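Local coordinates for protein Xaa-Pro dipeptidase (Pyrococcus horikoshii, PDB 1WY2) that probably splits dipeptides that carry proline at the C-terminal position, as a homodimeric cytoplasmic metallopeptidase of the M24B family that uses two metal ions per subunit, at residues 31-36 against 289-294; 126-131 against 293-298; 138-143 against 342-347; 213-216 against 221-224; 285-290 against 328-333. One frame throughout, in Å; residues are numbered along the deposited sequence.

Contact 1: residues 31-36 against 289-294. With CAC (cacodylate ion), chain C.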
# COMPACT_ATOMS: atom_id res chain seq x y z
N VAL A 31 10.61 -3.44 10.55
CA VAL A 31 10.42 -4.55 11.48
C VAL A 31 11.05 -5.80 10.87
O VAL A 31 11.71 -6.57 11.56
CB VAL A 31 8.93 -4.81 11.76
CG1 VAL A 31 8.76 -6.08 12.58
CG2 VAL A 31 8.34 -3.62 12.50
N TYR A 32 10.85 -5.98 9.57
CA TYR A 32 11.41 -7.14 8.88
C TYR A 32 12.93 -7.03 8.82
O TYR A 32 13.65 -8.00 9.08
CB TYR A 32 10.87 -7.24 7.45
CG TYR A 32 11.53 -8.35 6.67
CD1 TYR A 32 11.24 -9.68 6.95
CD2 TYR A 32 12.51 -8.07 5.71
CE1 TYR A 32 11.91 -10.72 6.30
CE2 TYR A 32 13.19 -9.11 5.05
CZ TYR A 32 12.88 -10.42 5.35
OH TYR A 32 13.56 -11.45 4.73
N TYR A 33 13.42 -5.84 8.49
CA TYR A 33 14.85 -5.62 8.37
C TYR A 33 15.59 -5.98 9.66
O TYR A 33 16.63 -6.62 9.63
CB TYR A 33 15.13 -4.15 8.04
CG TYR A 33 16.58 -3.86 7.73
CD1 TYR A 33 17.16 -4.29 6.54
CD2 TYR A 33 17.37 -3.13 8.62
CE1 TYR A 33 18.49 -4.00 6.23
CE2 TYR A 33 18.71 -2.84 8.33
CZ TYR A 33 19.26 -3.28 7.14
OH TYR A 33 20.58 -3.00 6.85
N ILE A 34 15.02 -5.57 10.79
CA ILE A 34 15.64 -5.80 12.08
C ILE A 34 15.39 -7.17 12.73
O ILE A 34 16.30 -7.75 13.31
CB ILE A 34 15.22 -4.69 13.07
CG1 ILE A 34 15.66 -3.33 12.52
CG2 ILE A 34 15.83 -4.93 14.45
CD1 ILE A 34 15.08 -2.15 13.28
N SER A 35 14.16 -7.68 12.62
CA SER A 35 13.82 -8.95 13.26
C SER A 35 13.65 -10.15 12.32
O SER A 35 13.77 -11.30 12.75
CB SER A 35 12.53 -8.80 14.07
OG SER A 35 11.41 -8.73 13.21
N GLY A 36 13.35 -9.88 11.06
CA GLY A 36 13.14 -10.97 10.11
C GLY A 36 11.69 -11.41 10.11
O GLY A 36 11.30 -12.29 9.33
N VAL A 289 16.34 1.87 -4.02
CA VAL A 289 15.46 0.72 -4.07
C VAL A 289 15.95 -0.34 -3.08
O VAL A 289 17.15 -0.55 -2.95
CB VAL A 289 15.44 0.08 -5.48
CG1 VAL A 289 14.58 -1.17 -5.48
CG2 VAL A 289 14.91 1.08 -6.50
N GLY A 290 15.02 -0.99 -2.39
CA GLY A 290 15.39 -2.02 -1.43
C GLY A 290 14.14 -2.69 -0.90
O GLY A 290 13.36 -3.24 -1.67
N LEU A 291 13.95 -2.66 0.42
CA LEU A 291 12.76 -3.25 1.02
C LEU A 291 11.53 -2.47 0.56
O LEU A 291 10.41 -2.96 0.64
CB LEU A 291 12.87 -3.23 2.54
CG LEU A 291 13.86 -4.24 3.12
CD1 LEU A 291 14.02 -3.98 4.61
CD2 LEU A 291 13.38 -5.66 2.86
N GLU A 292 11.76 -1.24 0.10
CA GLU A 292 10.69 -0.39 -0.43
C GLU A 292 11.11 0.04 -1.83
O GLU A 292 12.30 0.16 -2.11
CB GLU A 292 10.48 0.83 0.47
CG GLU A 292 9.84 0.48 1.80
CD GLU A 292 9.83 1.64 2.78
OE1 GLU A 292 10.92 2.01 3.26
OE2 GLU A 292 8.75 2.18 3.07
N VAL A 293 10.15 0.27 -2.72
CA VAL A 293 10.50 0.67 -4.08
C VAL A 293 11.07 2.08 -4.11
O VAL A 293 11.89 2.41 -4.97
CB VAL A 293 9.30 0.54 -5.04
CG1 VAL A 293 8.32 1.67 -4.83
CG2 VAL A 293 9.79 0.51 -6.49
N HIS A 294 10.65 2.92 -3.16
CA HIS A 294 11.16 4.28 -3.04
C HIS A 294 11.84 4.45 -1.69
O HIS A 294 11.17 4.50 -0.65
CB HIS A 294 10.03 5.32 -3.12
CG HIS A 294 9.39 5.43 -4.47
ND1 HIS A 294 8.09 5.04 -4.71
CD2 HIS A 294 9.88 5.90 -5.65
CE1 HIS A 294 7.80 5.27 -5.98
NE2 HIS A 294 8.87 5.79 -6.57
AS CAC C . 8.37 4.54 -10.09
O1 CAC C . 9.67 4.28 -11.08
O2 CAC C . 8.66 5.94 -9.31
C1 CAC C . 6.79 4.76 -11.08
C2 CAC C . 8.24 3.22 -8.77
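A single leucine, Leu291, makes every touch here: its two methyl groups are shared between two neighbouring tyrosines, Tyr32 and Tyr33. The contact joins the two domains of a prolidase. Residues 31-36 end helix 28-35 of the creatinase/prolidase N-terminal domain. Residues 289-294 form the loop between strands 286-288 and 297-299 of the M24 metallopeptidase domain.

Leu291 CD1 lies 3.6 Å from Tyr33 CB and also meets the ring carbon CD1 of Tyr33. Leu291 CD2 takes the other tyrosine and comes 3.8 Å from Tyr32 CD2. Both methyls approach their rings obliquely, and the leucine crosses each tyrosine side chain at about a right angle. Tyr32 and Tyr33 both hold CG anti to the backbone N (chi1 175° and -173°). As consecutive helix residues they diverge, and the forked end of Leu291 reaches both. The interaction is purely apolar, and only 123 Å² is buried over the two sides.

Each partner has further neighbours. Tyr32 stacks on His219, and Tyr33 forms a cation-pi pair with Lys7. Glu292 forms salt bridges with Arg125 and Lys27, so this loop is also tied to the N-terminal domain by charge.

The helix ends at Gly36, whose positive phi takes it out of helical geometry. Before that, Ser35 N and Ser35 OG reach Val31 O from opposite faces of its carbonyl plane. In segment 289-294, His294 NE2 donates to O2 of a cacodylate ion, probably from the crystallisation liquor, at 2.8 Å and in the plane of the imidazole ring.

Contact 2: residues 126-131 against 293-298. With CAC (cacodylate ion), chain C.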
# COMPACT_ATOMS: atom_id res chain seq x y z
N ILE A 126 20.60 1.88 3.47
CA ILE A 126 21.12 2.50 2.25
C ILE A 126 22.28 1.73 1.60
O ILE A 126 22.55 1.89 0.41
CB ILE A 126 21.54 3.96 2.52
CG1 ILE A 126 21.59 4.74 1.20
CG2 ILE A 126 22.89 3.99 3.24
CD1 ILE A 126 21.71 6.25 1.38
N ILE A 127 22.97 0.90 2.39
CA ILE A 127 24.07 0.09 1.88
C ILE A 127 23.60 -1.36 1.88
O ILE A 127 23.34 -1.93 2.94
CB ILE A 127 25.32 0.21 2.76
CG1 ILE A 127 25.74 1.68 2.88
CG2 ILE A 127 26.46 -0.64 2.18
CD1 ILE A 127 26.02 2.37 1.56
N LYS A 128 23.48 -1.96 0.70
CA LYS A 128 23.02 -3.34 0.59
C LYS A 128 24.16 -4.35 0.75
O LYS A 128 25.28 -4.12 0.28
CB LYS A 128 22.33 -3.57 -0.76
CG LYS A 128 20.85 -3.18 -0.81
CD LYS A 128 20.64 -1.69 -0.59
CE LYS A 128 19.16 -1.32 -0.67
NZ LYS A 128 18.91 0.10 -0.26
N SER A 129 23.85 -5.45 1.41
CA SER A 129 24.82 -6.52 1.62
C SER A 129 24.84 -7.37 0.35
O SER A 129 23.95 -7.25 -0.49
CB SER A 129 24.40 -7.40 2.80
OG SER A 129 23.20 -8.11 2.52
N GLU A 130 25.84 -8.23 0.21
CA GLU A 130 25.93 -9.09 -0.96
C GLU A 130 24.66 -9.94 -1.05
O GLU A 130 24.15 -10.21 -2.14
CB GLU A 130 27.16 -9.99 -0.88
CG GLU A 130 28.47 -9.24 -0.77
CD GLU A 130 29.68 -10.16 -0.79
OE1 GLU A 130 29.72 -11.12 0.01
OE2 GLU A 130 30.59 -9.93 -1.62
N LYS A 131 24.14 -10.35 0.11
CA LYS A 131 22.93 -11.16 0.17
C LYS A 131 21.72 -10.39 -0.36
O LYS A 131 20.92 -10.94 -1.12
CB LYS A 131 22.66 -11.60 1.62
CG LYS A 131 21.32 -12.28 1.83
CD LYS A 131 21.14 -12.71 3.28
CE LYS A 131 19.70 -13.13 3.57
NZ LYS A 131 18.76 -11.97 3.46
N VAL A 293 10.15 0.27 -2.72
CA VAL A 293 10.50 0.67 -4.08
C VAL A 293 11.07 2.08 -4.11
O VAL A 293 11.89 2.41 -4.97
CB VAL A 293 9.30 0.54 -5.04
CG1 VAL A 293 8.32 1.67 -4.83
CG2 VAL A 293 9.79 0.51 -6.49
N HIS A 294 10.65 2.92 -3.16
CA HIS A 294 11.16 4.28 -3.04
C HIS A 294 11.84 4.45 -1.69
O HIS A 294 11.17 4.50 -0.65
CB HIS A 294 10.03 5.32 -3.12
CG HIS A 294 9.39 5.43 -4.47
ND1 HIS A 294 8.09 5.04 -4.71
CD2 HIS A 294 9.88 5.90 -5.65
CE1 HIS A 294 7.80 5.27 -5.98
NE2 HIS A 294 8.87 5.79 -6.57
N GLU A 295 13.17 4.53 -1.69
CA GLU A 295 13.91 4.72 -0.44
C GLU A 295 15.18 5.54 -0.67
O GLU A 295 15.36 6.10 -1.75
CB GLU A 295 14.23 3.37 0.24
CG GLU A 295 14.97 2.33 -0.59
CD GLU A 295 15.17 1.03 0.19
OE1 GLU A 295 16.33 0.68 0.50
OE2 GLU A 295 14.17 0.36 0.52
N TRP A 296 16.03 5.62 0.34
CA TRP A 296 17.25 6.42 0.24
C TRP A 296 18.26 5.86 -0.77
O TRP A 296 18.44 4.66 -0.88
CB TRP A 296 17.94 6.50 1.61
CG TRP A 296 17.03 6.85 2.75
CD1 TRP A 296 16.64 8.10 3.14
CD2 TRP A 296 16.44 5.93 3.68
NE1 TRP A 296 15.85 8.01 4.27
CE2 TRP A 296 15.72 6.70 4.62
CE3 TRP A 296 16.46 4.54 3.82
CZ2 TRP A 296 15.02 6.11 5.69
CZ3 TRP A 296 15.77 3.95 4.87
CH2 TRP A 296 15.06 4.74 5.79
N PRO A 297 18.94 6.75 -1.51
CA PRO A 297 18.77 8.20 -1.42
C PRO A 297 17.90 8.69 -2.57
O PRO A 297 17.63 7.95 -3.52
CB PRO A 297 20.20 8.71 -1.57
CG PRO A 297 20.74 7.78 -2.63
CD PRO A 297 20.21 6.41 -2.18
N ARG A 298 17.44 9.92 -2.47
CA ARG A 298 16.66 10.52 -3.54
C ARG A 298 17.71 11.06 -4.50
O ARG A 298 18.60 11.81 -4.09
CB ARG A 298 15.81 11.67 -3.00
CG ARG A 298 14.49 11.23 -2.38
CD ARG A 298 13.82 12.38 -1.63
NE ARG A 298 13.96 13.68 -2.29
CZ ARG A 298 13.63 13.95 -3.55
NH1 ARG A 298 13.13 13.01 -4.33
NH2 ARG A 298 13.80 15.18 -4.02
AS CAC C . 8.37 4.54 -10.09
O1 CAC C . 9.67 4.28 -11.08
O2 CAC C . 8.66 5.94 -9.31
C1 CAC C . 6.79 4.76 -11.08
C2 CAC C . 8.24 3.22 -8.77
O HOH W 1 20.61 2.19 -1.51
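This is a buried contact, part salt bridge and part apolar packing, between the residues that lead into helix 130-153 and the loop that runs into strand 297-299. Lys128 NZ donates to Glu295 OE1 at 2.8 Å. The two side chains come from opposite directions. The nitrogen meets OE1 on its anti side, 24° out of the carboxylate plane. The lysine bends at chi2 (63°) and then runs straight to its ammonium group.

NZ also bonds to Arg125 O. A water lies 3.0 Å from Lys128 NZ and 2.7 Å from Ile126 O. Glu295 OE2 has its own mates, Arg125 and the backbone N of Glu292. With a methionine at Lys128, Glu295 OE1 would probably lose its charged mate and the water one of its partners.

The joint lies where helix 118-125 gives way to helix 130-153. It borders the M24 metallopeptidase site, whose metal ligand His287 stacks edge-to-face with His294. Beside the salt bridge, Ile126 CD1 sits 3.8 Å from Trp296 CB and 3.9 Å from Pro297 CD. Ile126 crosses both side chains at about a right angle. The peptide bond before Pro297 is cis, and the chain turns a corner at Trp296, whose indole leads away to helix 118-125.

Contact 3: residues 138-143 against 342-347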
# COMPACT_ATOMS: atom_id res chain seq x y z
N LYS A 138 17.66 -10.67 -8.60
CA LYS A 138 16.69 -11.66 -9.07
C LYS A 138 15.35 -10.98 -9.35
O LYS A 138 14.65 -11.32 -10.31
CB LYS A 138 16.50 -12.78 -8.05
CG LYS A 138 15.75 -13.99 -8.59
CD LYS A 138 16.55 -14.66 -9.70
CE LYS A 138 15.88 -15.94 -10.19
NZ LYS A 138 16.74 -16.60 -11.22
N ALA A 139 14.98 -10.01 -8.51
CA ALA A 139 13.73 -9.29 -8.71
C ALA A 139 13.81 -8.53 -10.03
O ALA A 139 12.82 -8.40 -10.75
CB ALA A 139 13.49 -8.31 -7.56
N CYS A 140 15.00 -8.03 -10.34
CA CYS A 140 15.21 -7.30 -11.58
C CYS A 140 15.14 -8.25 -12.77
O CYS A 140 14.72 -7.86 -13.86
CB CYS A 140 16.57 -6.58 -11.56
SG CYS A 140 16.64 -5.16 -10.43
N GLU A 141 15.55 -9.50 -12.56
CA GLU A 141 15.50 -10.50 -13.63
C GLU A 141 14.04 -10.76 -13.97
O GLU A 141 13.67 -10.91 -15.13
CB GLU A 141 16.17 -11.80 -13.17
CG GLU A 141 16.34 -12.83 -14.28
CD GLU A 141 16.90 -14.14 -13.76
OE1 GLU A 141 16.14 -14.92 -13.16
OE2 GLU A 141 18.11 -14.39 -13.96
N ILE A 142 13.21 -10.82 -12.93
CA ILE A 142 11.78 -11.04 -13.10
C ILE A 142 11.16 -9.83 -13.79
O ILE A 142 10.27 -9.97 -14.64
CB ILE A 142 11.09 -11.28 -11.72
CG1 ILE A 142 11.58 -12.60 -11.13
CG2 ILE A 142 9.57 -11.28 -11.88
CD1 ILE A 142 11.03 -12.90 -9.76
N ALA A 143 11.63 -8.63 -13.44
CA ALA A 143 11.11 -7.41 -14.04
C ALA A 143 11.49 -7.37 -15.52
O ALA A 143 10.69 -6.97 -16.37
CB ALA A 143 11.66 -6.18 -13.32
N ARG A 342 24.42 -2.49 -13.97
CA ARG A 342 23.00 -2.44 -14.29
C ARG A 342 22.35 -3.74 -13.83
O ARG A 342 22.68 -4.81 -14.35
CB ARG A 342 22.80 -2.24 -15.80
CG ARG A 342 23.24 -0.87 -16.31
CD ARG A 342 23.06 -0.75 -17.82
NE ARG A 342 21.67 -0.93 -18.23
CZ ARG A 342 21.28 -1.79 -19.17
NH1 ARG A 342 22.18 -2.54 -19.80
NH2 ARG A 342 20.00 -1.89 -19.48
N LEU A 343 21.44 -3.67 -12.86
CA LEU A 343 20.78 -4.87 -12.36
C LEU A 343 19.67 -5.27 -13.32
O LEU A 343 19.38 -6.46 -13.49
CB LEU A 343 20.25 -4.65 -10.94
CG LEU A 343 21.34 -4.24 -9.93
CD1 LEU A 343 20.72 -4.14 -8.54
CD2 LEU A 343 22.47 -5.27 -9.92
N THR A 344 19.03 -4.27 -13.93
CA THR A 344 18.01 -4.53 -14.94
C THR A 344 18.85 -4.54 -16.22
O THR A 344 19.64 -3.62 -16.45
CB THR A 344 16.94 -3.42 -14.97
OG1 THR A 344 17.57 -2.13 -14.90
CG2 THR A 344 15.98 -3.59 -13.81
N LYS A 345 18.68 -5.56 -17.05
CA LYS A 345 19.51 -5.70 -18.24
C LYS A 345 18.83 -5.62 -19.61
O LYS A 345 19.49 -5.76 -20.63
CB LYS A 345 20.29 -7.01 -18.14
CG LYS A 345 21.01 -7.16 -16.80
CD LYS A 345 21.54 -8.57 -16.58
CE LYS A 345 22.13 -8.72 -15.19
NZ LYS A 345 22.62 -10.11 -14.93
N THR A 346 17.52 -5.40 -19.63
CA THR A 346 16.80 -5.31 -20.89
C THR A 346 17.38 -4.22 -21.79
O THR A 346 17.79 -3.16 -21.31
CB THR A 346 15.31 -5.01 -20.66
OG1 THR A 346 14.71 -6.10 -19.96
CG2 THR A 346 14.59 -4.80 -21.98
N GLU A 347 17.41 -4.48 -23.10
CA GLU A 347 17.93 -3.51 -24.06
C GLU A 347 17.21 -2.17 -23.89
O GLU A 347 16.00 -2.14 -23.64
CB GLU A 347 17.74 -4.02 -25.49
CG GLU A 347 18.07 -3.00 -26.57
CD GLU A 347 19.53 -2.59 -26.56
OE1 GLU A 347 19.81 -1.37 -26.57
OE2 GLU A 347 20.41 -3.48 -26.56
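Cys140 of helix 130-153 packs against Leu343 and Thr344, in the loop that follows strand 339-342. The closest backbone approach of the two segments, Cys140 CA to Thr344 CA, is 5.2 Å.

The cysteine places SG anti to its own carbonyl carbon (chi1 -71°). From there the sulfur meets two carbons: Leu343 CB at 3.7 Å and Thr344 CG2 at 3.8 Å. Cys140 CB lies 3.4 Å from Leu343 O. It also touches Thr344 CG2, so that methyl rests on both side-chain atoms of the cysteine.

The rotation of Thr344 sorts its two branches. Its OG1 stands between the backbone N and the carbonyl carbon (chi1 44°). This turns CG2 to the helix and leaves the hydroxyl for Asp331 OD1 and Thr332 N, on strand 325-336. Leu343 offers CB to the sulfur, and its side chain also packs on Ile136, Glu137 and Leu334.

Each segment also has an internal polar link. Lys138 NZ forms a salt bridge with Glu141 OE1 at 2.6 Å, one turn along the helix. Arg342 NH2 donates to Thr346 O at 3.1 Å, with the oxygen in the guanidinium plane. Arg342 NE pairs with Asp331, so this arginine ties the loop back to strand 325-336.

The contact belongs to the M24 domain, where this helix packs beside the metal-bearing strands. Across it, Cys140 meets Leu343 and Thr344 by van der Waals packing, without a polar bond among them. The hydroxyl of Thr344 spends its bonding on strand 325-336, which leaves its methyl for the helix.

Contact 4: residues 213-216 against 221-224. With ZN (zinc ion), chain D; ZN (zinc ion), chain E.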
# COMPACT_ATOMS: atom_id res chain seq x y z
N LEU A 213 7.39 -0.96 -14.59
CA LEU A 213 6.90 -2.01 -13.70
C LEU A 213 8.01 -2.51 -12.79
O LEU A 213 9.18 -2.12 -12.93
CB LEU A 213 6.34 -3.17 -14.54
CG LEU A 213 7.27 -3.84 -15.55
CD1 LEU A 213 8.16 -4.86 -14.85
CD2 LEU A 213 6.45 -4.54 -16.64
N GLY A 214 7.65 -3.37 -11.85
CA GLY A 214 8.65 -3.90 -10.95
C GLY A 214 8.09 -5.09 -10.19
O GLY A 214 6.87 -5.26 -10.11
N ALA A 215 8.97 -5.91 -9.65
CA ALA A 215 8.52 -7.07 -8.90
C ALA A 215 8.99 -7.02 -7.46
O ALA A 215 10.10 -6.57 -7.17
CB ALA A 215 9.05 -8.35 -9.56
N LEU A 216 8.12 -7.46 -6.55
CA LEU A 216 8.46 -7.55 -5.14
C LEU A 216 8.80 -9.03 -5.05
O LEU A 216 7.95 -9.88 -5.32
CB LEU A 216 7.24 -7.24 -4.26
CG LEU A 216 7.43 -7.52 -2.76
CD1 LEU A 216 8.60 -6.71 -2.22
CD2 LEU A 216 6.15 -7.18 -2.01
N ASN A 221 12.60 -5.17 -3.80
CA ASN A 221 11.99 -4.64 -5.02
C ASN A 221 12.91 -4.45 -6.22
O ASN A 221 14.13 -4.47 -6.11
CB ASN A 221 11.34 -3.30 -4.68
CG ASN A 221 10.18 -3.44 -3.70
OD1 ASN A 221 9.05 -3.70 -4.10
ND2 ASN A 221 10.48 -3.29 -2.41
N SER A 222 12.27 -4.26 -7.38
CA SER A 222 12.96 -4.00 -8.64
C SER A 222 12.15 -2.91 -9.32
O SER A 222 10.98 -2.69 -8.99
CB SER A 222 13.02 -5.26 -9.51
OG SER A 222 11.72 -5.80 -9.72
N ASP A 223 12.75 -2.22 -10.28
CA ASP A 223 12.07 -1.11 -10.94
C ASP A 223 12.70 -0.91 -12.31
O ASP A 223 13.92 -0.77 -12.43
CB ASP A 223 12.24 0.14 -10.08
CG ASP A 223 11.29 1.26 -10.44
OD1 ASP A 223 10.55 1.14 -11.45
OD2 ASP A 223 11.29 2.26 -9.70
N ILE A 224 11.87 -0.91 -13.36
CA ILE A 224 12.38 -0.74 -14.71
C ILE A 224 11.37 -0.04 -15.61
O ILE A 224 10.16 -0.21 -15.44
CB ILE A 224 12.74 -2.13 -15.32
CG1 ILE A 224 13.39 -1.96 -16.70
CG2 ILE A 224 11.48 -2.98 -15.45
CD1 ILE A 224 13.78 -3.28 -17.36
ZN ZN D . 9.83 2.73 -12.44
ZN ZN E . 11.59 4.27 -10.32
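The beta hairpin of strands 208-217 and 220-229 carries part of the two-metal site of the M24 domain. Asp223 bridges the zinc ions, with OD1 2.0 Å from the zinc of chain D and OD2 2.1 Å from that of chain E. Asp212, His287, Glu316 and Glu330 supply the other protein ligands. The enzyme's cofactor is cobalt, two ions per subunit; zinc fills the site in this crystal.

Leu213 and Ile224 form an antiparallel hydrogen-bonded pair. Leu213 N donates to Ile224 O, and Ile224 N donates to Leu213 O, both at 3.0 Å. Their side chains lie side by side and point the same way, with Leu213 CD1 3.9 Å from Ile224 CG2.

Beyond this pair the pattern changes. Gly214 lies where a side chain would run into Ser222 O, and its CA makes a CA-H...O contact with that oxygen at 3.3 Å. At Ala215 a side chain serves as the acceptor. Ser222 OG accepts from Ala215 N at 2.8 Å and 166°. This OG stands between its backbone N and carbonyl carbon (chi1 55°), which brings it to Ala215 N. Were Ser222 an alanine, Ala215 N would be likely to lose this acceptor, and the weak bond from OG to Ala139 O would go too.

Leu216 CD1 packs 3.6 Å from Asn221 OD1, while Asn221 ND2 bonds to Gly290 O. Helix 130-153 covers Leu213, Ser222 and Ile224 through Ala146, Ala143 and Val147. Strand 325-336 adds a hydrogen bond between Thr332 OG1 and Asp223 O.

Contact 5: residues 285-290 against 328-333. With ZN (zinc ion), chain E; ZN (zinc ion), chain D.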
# COMPACT_ATOMS: atom_id res chain seq x y z
N LEU A 285 15.84 12.41 -11.01
CA LEU A 285 16.47 11.42 -11.86
C LEU A 285 16.25 10.00 -11.35
O LEU A 285 16.19 9.06 -12.14
CB LEU A 285 17.98 11.68 -11.95
CG LEU A 285 18.77 10.66 -12.78
CD1 LEU A 285 18.27 10.69 -14.22
CD2 LEU A 285 20.25 11.00 -12.72
N GLY A 286 16.12 9.83 -10.04
CA GLY A 286 15.92 8.50 -9.51
C GLY A 286 15.71 8.40 -8.02
O GLY A 286 15.60 9.41 -7.33
N HIS A 287 15.67 7.17 -7.53
CA HIS A 287 15.43 6.91 -6.12
C HIS A 287 16.09 5.60 -5.71
O HIS A 287 16.34 4.73 -6.56
CB HIS A 287 13.92 6.81 -5.87
CG HIS A 287 13.22 5.81 -6.76
ND1 HIS A 287 13.18 4.46 -6.47
CD2 HIS A 287 12.61 5.96 -7.96
CE1 HIS A 287 12.57 3.83 -7.46
NE2 HIS A 287 12.22 4.71 -8.38
N GLY A 288 16.36 5.45 -4.42
CA GLY A 288 16.95 4.21 -3.95
C GLY A 288 15.89 3.12 -4.00
O GLY A 288 14.69 3.41 -4.03
N VAL A 289 16.34 1.87 -4.02
CA VAL A 289 15.46 0.72 -4.07
C VAL A 289 15.95 -0.34 -3.08
O VAL A 289 17.15 -0.55 -2.95
CB VAL A 289 15.44 0.08 -5.48
CG1 VAL A 289 14.58 -1.17 -5.48
CG2 VAL A 289 14.91 1.08 -6.50
N GLY A 290 15.02 -0.99 -2.39
CA GLY A 290 15.39 -2.02 -1.43
C GLY A 290 14.14 -2.69 -0.90
O GLY A 290 13.36 -3.24 -1.67
N ARG A 328 10.42 7.60 -21.19
CA ARG A 328 11.19 7.37 -19.97
C ARG A 328 11.95 6.06 -20.11
O ARG A 328 11.42 5.07 -20.62
CB ARG A 328 10.30 7.31 -18.72
CG ARG A 328 11.11 6.99 -17.44
CD ARG A 328 10.36 7.27 -16.13
NE ARG A 328 9.19 6.41 -15.91
CZ ARG A 328 7.94 6.75 -16.19
NH1 ARG A 328 7.66 7.93 -16.71
NH2 ARG A 328 6.94 5.91 -15.92
N ILE A 329 13.21 6.07 -19.69
CA ILE A 329 14.05 4.88 -19.73
C ILE A 329 14.64 4.79 -18.33
O ILE A 329 15.32 5.70 -17.88
CB ILE A 329 15.16 5.01 -20.79
CG1 ILE A 329 14.51 5.17 -22.17
CG2 ILE A 329 16.06 3.78 -20.75
CD1 ILE A 329 15.50 5.44 -23.30
N GLU A 330 14.36 3.68 -17.65
CA GLU A 330 14.80 3.48 -16.28
C GLU A 330 15.46 2.14 -15.99
O GLU A 330 14.99 1.09 -16.43
CB GLU A 330 13.59 3.63 -15.34
CG GLU A 330 13.81 3.07 -13.93
CD GLU A 330 12.59 3.20 -13.05
OE1 GLU A 330 11.46 3.03 -13.55
OE2 GLU A 330 12.77 3.46 -11.84
N ASP A 331 16.57 2.20 -15.26
CA ASP A 331 17.30 1.00 -14.84
C ASP A 331 17.48 1.06 -13.33
O ASP A 331 17.51 2.14 -12.75
CB ASP A 331 18.72 0.94 -15.44
CG ASP A 331 18.76 0.39 -16.84
OD1 ASP A 331 18.09 -0.62 -17.11
OD2 ASP A 331 19.50 0.97 -17.67
N THR A 332 17.60 -0.11 -12.70
CA THR A 332 17.90 -0.16 -11.28
C THR A 332 19.38 -0.51 -11.36
O THR A 332 19.76 -1.42 -12.10
CB THR A 332 17.16 -1.30 -10.56
OG1 THR A 332 15.77 -0.98 -10.46
CG2 THR A 332 17.72 -1.50 -9.15
N ILE A 333 20.22 0.23 -10.65
CA ILE A 333 21.66 -0.03 -10.70
C ILE A 333 22.28 -0.14 -9.33
O ILE A 333 21.74 0.33 -8.33
CB ILE A 333 22.41 1.06 -11.49
CG1 ILE A 333 22.38 2.39 -10.73
CG2 ILE A 333 21.79 1.23 -12.88
CD1 ILE A 333 23.30 3.46 -11.30
ZN ZN E . 11.59 4.27 -10.32
ZN ZN D . 9.83 2.73 -12.44
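Two ligands of the dinuclear metal centre meet here, His287 of strand 286-288 and Glu330 of strand 325-336. They share the zinc ion of chain E, with His287 NE2 and Glu330 OE2 each 2.1 Å from it. The other oxygen, Glu330 OE1, binds the zinc of chain D at 2.0 Å. The carboxylate therefore bridges both metals.

His287 NE2 and Glu330 OE2 are 3.7 Å apart, and it is the metal that joins them. The ring and carboxylate planes stand 86° apart, and the side chains cross at about a right angle. Glu330 holds CG anti to its backbone N (chi1 164°) and runs extended beyond it, which carries the carboxylate out to the metals.

This is the metal site of the pita-bread fold of the M24 metallopeptidases, completed by Asp212, Asp223 and Glu316. The same residues are the cobalt ligands of the enzyme. Second-shell bonds support the first shell. His287 ND1 donates to Gly288 O at 3.1 Å and 167°. The oxygen lies near the ring plane, while the donor sits above the carbonyl plane. This bond, together with the zinc, would restrain the rotation of the imidazole. Glu330 OE1 also bonds to Thr225 OG1.

Around them, Leu285 and Gly286 both face Val299 in a classic beta bulge. Arg328, two residues before Glu330, forms a salt bridge with Asp212 OD2.

How the contacts relate
From the N terminus, helix 28-35 is met by loop 289-294, and contact 1 closes a long loop between the two domains. Contact 2 starts at 126-131 and ends on the same stretch, sharing Val293 and His294 with contact 1. Contact 3 starts on helix 130-153 and reaches past both to 342-347, so it crosses contacts 1 and 2. Contact 4, a short hairpin, nests inside all three. Contact 5 follows it in series, nests inside contact 3 and crosses contact 2. It begins where contact 1 ends, sharing Val289 and Gly290. Contacts 4 and 5 meet at both zinc ions. Ser222 joins contact 4 to the helix of contact 3 by a weak bond, and Asp331 joins contacts 3 and 5.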